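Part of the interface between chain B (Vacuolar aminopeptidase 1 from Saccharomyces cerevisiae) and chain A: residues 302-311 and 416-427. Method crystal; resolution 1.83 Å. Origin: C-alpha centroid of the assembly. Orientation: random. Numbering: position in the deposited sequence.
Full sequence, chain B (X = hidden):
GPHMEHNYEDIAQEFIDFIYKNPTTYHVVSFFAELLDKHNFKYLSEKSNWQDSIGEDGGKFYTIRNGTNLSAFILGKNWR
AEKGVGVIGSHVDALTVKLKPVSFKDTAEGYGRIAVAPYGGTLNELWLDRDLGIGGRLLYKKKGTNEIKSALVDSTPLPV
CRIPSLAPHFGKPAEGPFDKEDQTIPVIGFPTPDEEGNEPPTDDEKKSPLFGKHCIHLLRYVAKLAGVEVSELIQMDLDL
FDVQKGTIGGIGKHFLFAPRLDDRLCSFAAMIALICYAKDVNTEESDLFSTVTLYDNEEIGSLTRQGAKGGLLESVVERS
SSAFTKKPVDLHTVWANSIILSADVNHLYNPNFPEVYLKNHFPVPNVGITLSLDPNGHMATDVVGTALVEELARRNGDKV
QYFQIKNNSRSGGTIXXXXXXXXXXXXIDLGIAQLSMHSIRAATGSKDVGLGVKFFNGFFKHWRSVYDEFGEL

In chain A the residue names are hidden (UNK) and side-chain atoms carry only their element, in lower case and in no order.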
# COMPACT_ATOMS: atom_id res chain seq x y z
N SER B 302 28.40 17.03 -23.80
CA SER B 302 29.62 17.65 -24.32
C SER B 302 30.84 16.75 -24.50
O SER B 302 31.90 17.22 -24.92
CB SER B 302 30.01 18.84 -23.44
OG SER B 302 29.03 19.87 -23.50
N LEU B 303 30.70 15.46 -24.19
CA LEU B 303 31.84 14.56 -24.34
C LEU B 303 31.89 13.94 -25.74
O LEU B 303 31.62 12.76 -25.94
CB LEU B 303 31.80 13.44 -23.28
CG LEU B 303 33.09 12.60 -23.21
CD1 LEU B 303 34.21 13.44 -22.60
CD2 LEU B 303 32.86 11.35 -22.37
N THR B 304 32.23 14.78 -26.72
CA THR B 304 32.38 14.35 -28.11
C THR B 304 33.46 15.26 -28.67
O THR B 304 33.78 16.29 -28.07
CB THR B 304 31.09 14.56 -28.93
OG1 THR B 304 30.85 15.96 -29.09
CG2 THR B 304 29.90 13.90 -28.24
N ARG B 305 34.03 14.91 -29.82
CA ARG B 305 35.08 15.74 -30.38
C ARG B 305 34.57 17.11 -30.81
O ARG B 305 35.33 18.07 -30.88
CB ARG B 305 35.76 15.04 -31.55
CG ARG B 305 34.94 15.00 -32.81
CD ARG B 305 35.72 14.33 -33.93
NE ARG B 305 35.09 14.57 -35.22
CZ ARG B 305 35.69 15.19 -36.23
NH1 ARG B 305 36.94 15.63 -36.10
NH2 ARG B 305 35.04 15.39 -37.37
N GLN B 306 33.27 17.22 -31.10
CA GLN B 306 32.72 18.50 -31.51
C GLN B 306 32.05 19.25 -30.36
O GLN B 306 31.46 20.32 -30.56
CB GLN B 306 31.73 18.33 -32.68
CG GLN B 306 30.58 17.35 -32.45
CD GLN B 306 30.93 15.93 -32.85
OE1 GLN B 306 31.86 15.70 -33.62
NE2 GLN B 306 30.15 14.97 -32.36
N GLY B 307 32.14 18.69 -29.16
CA GLY B 307 31.57 19.32 -27.98
C GLY B 307 32.65 20.10 -27.24
O GLY B 307 33.82 20.04 -27.61
N ALA B 308 32.25 20.83 -26.20
CA ALA B 308 33.20 21.63 -25.44
C ALA B 308 34.40 20.84 -24.93
O ALA B 308 35.51 21.37 -24.86
CB ALA B 308 32.49 22.31 -24.26
N LYS B 309 34.18 19.57 -24.59
CA LYS B 309 35.26 18.73 -24.09
C LYS B 309 36.21 18.28 -25.20
O LYS B 309 37.27 17.72 -24.91
CB LYS B 309 34.69 17.51 -23.35
CG LYS B 309 33.93 17.87 -22.06
CD LYS B 309 33.34 16.63 -21.39
CE LYS B 309 32.46 16.98 -20.20
NZ LYS B 309 33.21 17.62 -19.09
N GLY B 310 35.83 18.54 -26.45
CA GLY B 310 36.65 18.18 -27.60
C GLY B 310 37.80 19.16 -27.79
O GLY B 310 38.70 18.94 -28.60
N GLY B 311 37.74 20.27 -27.05
CA GLY B 311 38.80 21.27 -27.07
C GLY B 311 39.14 22.07 -28.31
O GLY B 311 40.31 22.38 -28.53
N UNK A 416 34.78 5.12 -26.54
CA UNK A 416 34.67 5.94 -27.74
C UNK A 416 34.63 7.44 -27.55
O UNK A 416 35.50 8.16 -28.07
N UNK A 417 33.62 7.96 -26.84
CA UNK A 417 33.48 9.40 -26.59
C UNK A 417 34.72 10.00 -25.93
O UNK A 417 35.12 11.12 -26.24
c UNK A 417 31.39 8.36 -26.24
c UNK A 417 32.41 7.24 -26.40
c UNK A 417 32.25 9.48 -25.70
N UNK A 418 35.33 9.25 -25.01
CA UNK A 418 36.53 9.72 -24.33
C UNK A 418 37.68 9.91 -25.31
O UNK A 418 38.32 10.96 -25.33
o UNK A 418 35.99 8.64 -22.21
c UNK A 418 36.95 8.72 -23.25
N UNK A 419 37.93 8.90 -26.14
CA UNK A 419 39.01 9.00 -27.11
C UNK A 419 38.78 10.12 -28.11
O UNK A 419 39.70 10.87 -28.44
c UNK A 419 39.65 6.49 -26.97
c UNK A 419 39.88 5.27 -27.85
c UNK A 419 39.21 7.67 -27.84
c UNK A 419 40.92 6.85 -26.21
N UNK A 420 37.54 10.24 -28.59
CA UNK A 420 37.21 11.28 -29.56
C UNK A 420 37.40 12.67 -28.97
O UNK A 420 37.96 13.55 -29.63
c UNK A 420 35.77 11.10 -30.02
N UNK A 421 36.95 12.87 -27.74
CA UNK A 421 37.06 14.17 -27.08
C UNK A 421 38.51 14.50 -26.71
O UNK A 421 38.94 15.65 -26.83
o UNK A 421 36.72 13.35 -24.82
c UNK A 421 36.19 14.20 -25.82
N UNK A 422 39.25 13.50 -26.28
CA UNK A 422 40.64 13.68 -25.88
C UNK A 422 41.59 13.99 -27.03
O UNK A 422 42.56 14.73 -26.86
n UNK A 422 41.60 10.11 -23.70
c UNK A 422 40.63 10.86 -23.18
o UNK A 422 39.93 10.49 -22.24
c UNK A 422 40.42 12.24 -23.79
c UNK A 422 41.13 12.44 -25.13
N UNK A 423 41.30 13.44 -28.20
CA UNK A 423 42.15 13.65 -29.38
C UNK A 423 41.60 14.65 -30.37
O UNK A 423 42.36 15.34 -31.05
c UNK A 423 42.98 11.27 -29.25
c UNK A 423 42.36 12.33 -30.15
o UNK A 423 41.10 11.87 -30.65
N UNK A 424 40.27 14.74 -30.46
CA UNK A 424 39.66 15.64 -31.42
C UNK A 424 39.48 14.91 -32.75
O UNK A 424 38.99 15.49 -33.72
N UNK A 425 39.86 13.64 -32.77
CA UNK A 425 39.76 12.83 -33.98
C UNK A 425 38.42 12.13 -34.14
O UNK A 425 37.81 11.70 -33.16
c UNK A 425 40.88 11.78 -34.00
N UNK A 426 37.95 12.03 -35.38
CA UNK A 426 36.69 11.35 -35.65
C UNK A 426 36.83 9.91 -35.16
O UNK A 426 37.76 9.20 -35.54
n UNK A 426 35.24 13.39 -40.21
c UNK A 426 36.37 11.39 -37.15
c UNK A 426 34.11 13.28 -39.52
c UNK A 426 35.17 10.55 -37.55
n UNK A 426 33.81 12.14 -38.90
n UNK A 426 33.29 14.32 -39.44
c UNK A 426 34.64 10.94 -38.92
N UNK A 427 35.89 9.49 -34.32
CA UNK A 427 35.91 8.16 -33.73
C UNK A 427 34.64 7.38 -34.07
O UNK A 427 33.54 7.92 -33.99
o UNK A 427 37.26 8.98 -31.89
c UNK A 427 36.13 6.87 -31.56
c UNK A 427 36.06 8.25 -32.20
O HOH W 1 40.89 17.39 -28.07

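Position 416 opens the helix of chain A with no side-chain atoms at all and makes no contact with chain B; it is Gly A416. At 417 three carbons close a ring onto the backbone nitrogen. The CB of 417 lies 3.3 Å from Leu B303 O and 3.9 Å from Leu B303 CD2, so the ring packs against both backbone and side chain of the leucine; the closed ring is the mark of proline, Pro A417.

Position 418 carries one carbon and then one oxygen. Its CA-to-CB bond points away from chain B, and the oxygen stands 4.1 Å from Leu B303 CD2; this is Ser A418. Four carbons forked at the second, out of reach of chain B, identify 419 as Leu A419. A single carbon at 420 points toward chain B, 4.2 Å from Arg B305 CB, and makes the residue Ala A420; its backbone O is closer still to Arg B305 CB, at 3.3 Å.

At 421 a carbon is again followed by an oxygen. The side-chain oxygen of 421 lies 3.4 Å from Leu B303 CD1, and the residue is Ser A421; its chi1 of 69° (p) turns the hydroxyl back to the helix, within reach of the carbonyls of Pro A417 and Ser A418. Position 422 has three carbons, the third bearing one oxygen and one nitrogen, and its CA-to-CB bond points away from chain B: Gln A422. At 423 a carbon carrying one oxygen and one carbon, its CA-to-CB bond also pointing away, belongs to Thr A423, whose OG1 donates to Leu A419 O over 2.8 Å.

No side chain is present at 424, and the backbone O of 424 accepts a hydrogen bond from Arg B305 NH1 at 3.1 Å. With phi at 88°, a CB would be jammed against the preceding carbonyl, and the residue is Gly A424. The lone carbon at 425 faces away and gives Ala A425. At 426 three carbons lead to a nitrogen and then a carbon carrying two more nitrogens, one of which lies 2.9 Å from Arg B305 NH2: Arg A426. At 427 one carbon bearing an oxygen and a carbon defines Thr A427, which makes no contact with chain B.

The contact sets a helix and its glycine exit against a loop and the short 3-10 segment that follows it. Leu B303 packs on the helix, and Arg B305 extends past its end, where NH1 donates to Gly A424 O (162°). The approach of Arg B305 NH2 to Arg A426 NH1 is one of like charges that provides no hydrogen bond; both nitrogens are satisfied elsewhere in the structure. Gly B310 CA makes a CA-H...O contact with Ser A421 O (3.5 Å), and a water bridges that same oxygen (2.9 Å from the water O) to Gly B310 O (2.7 Å from the water O).

Chain A (416-427) GPSLASQTGART
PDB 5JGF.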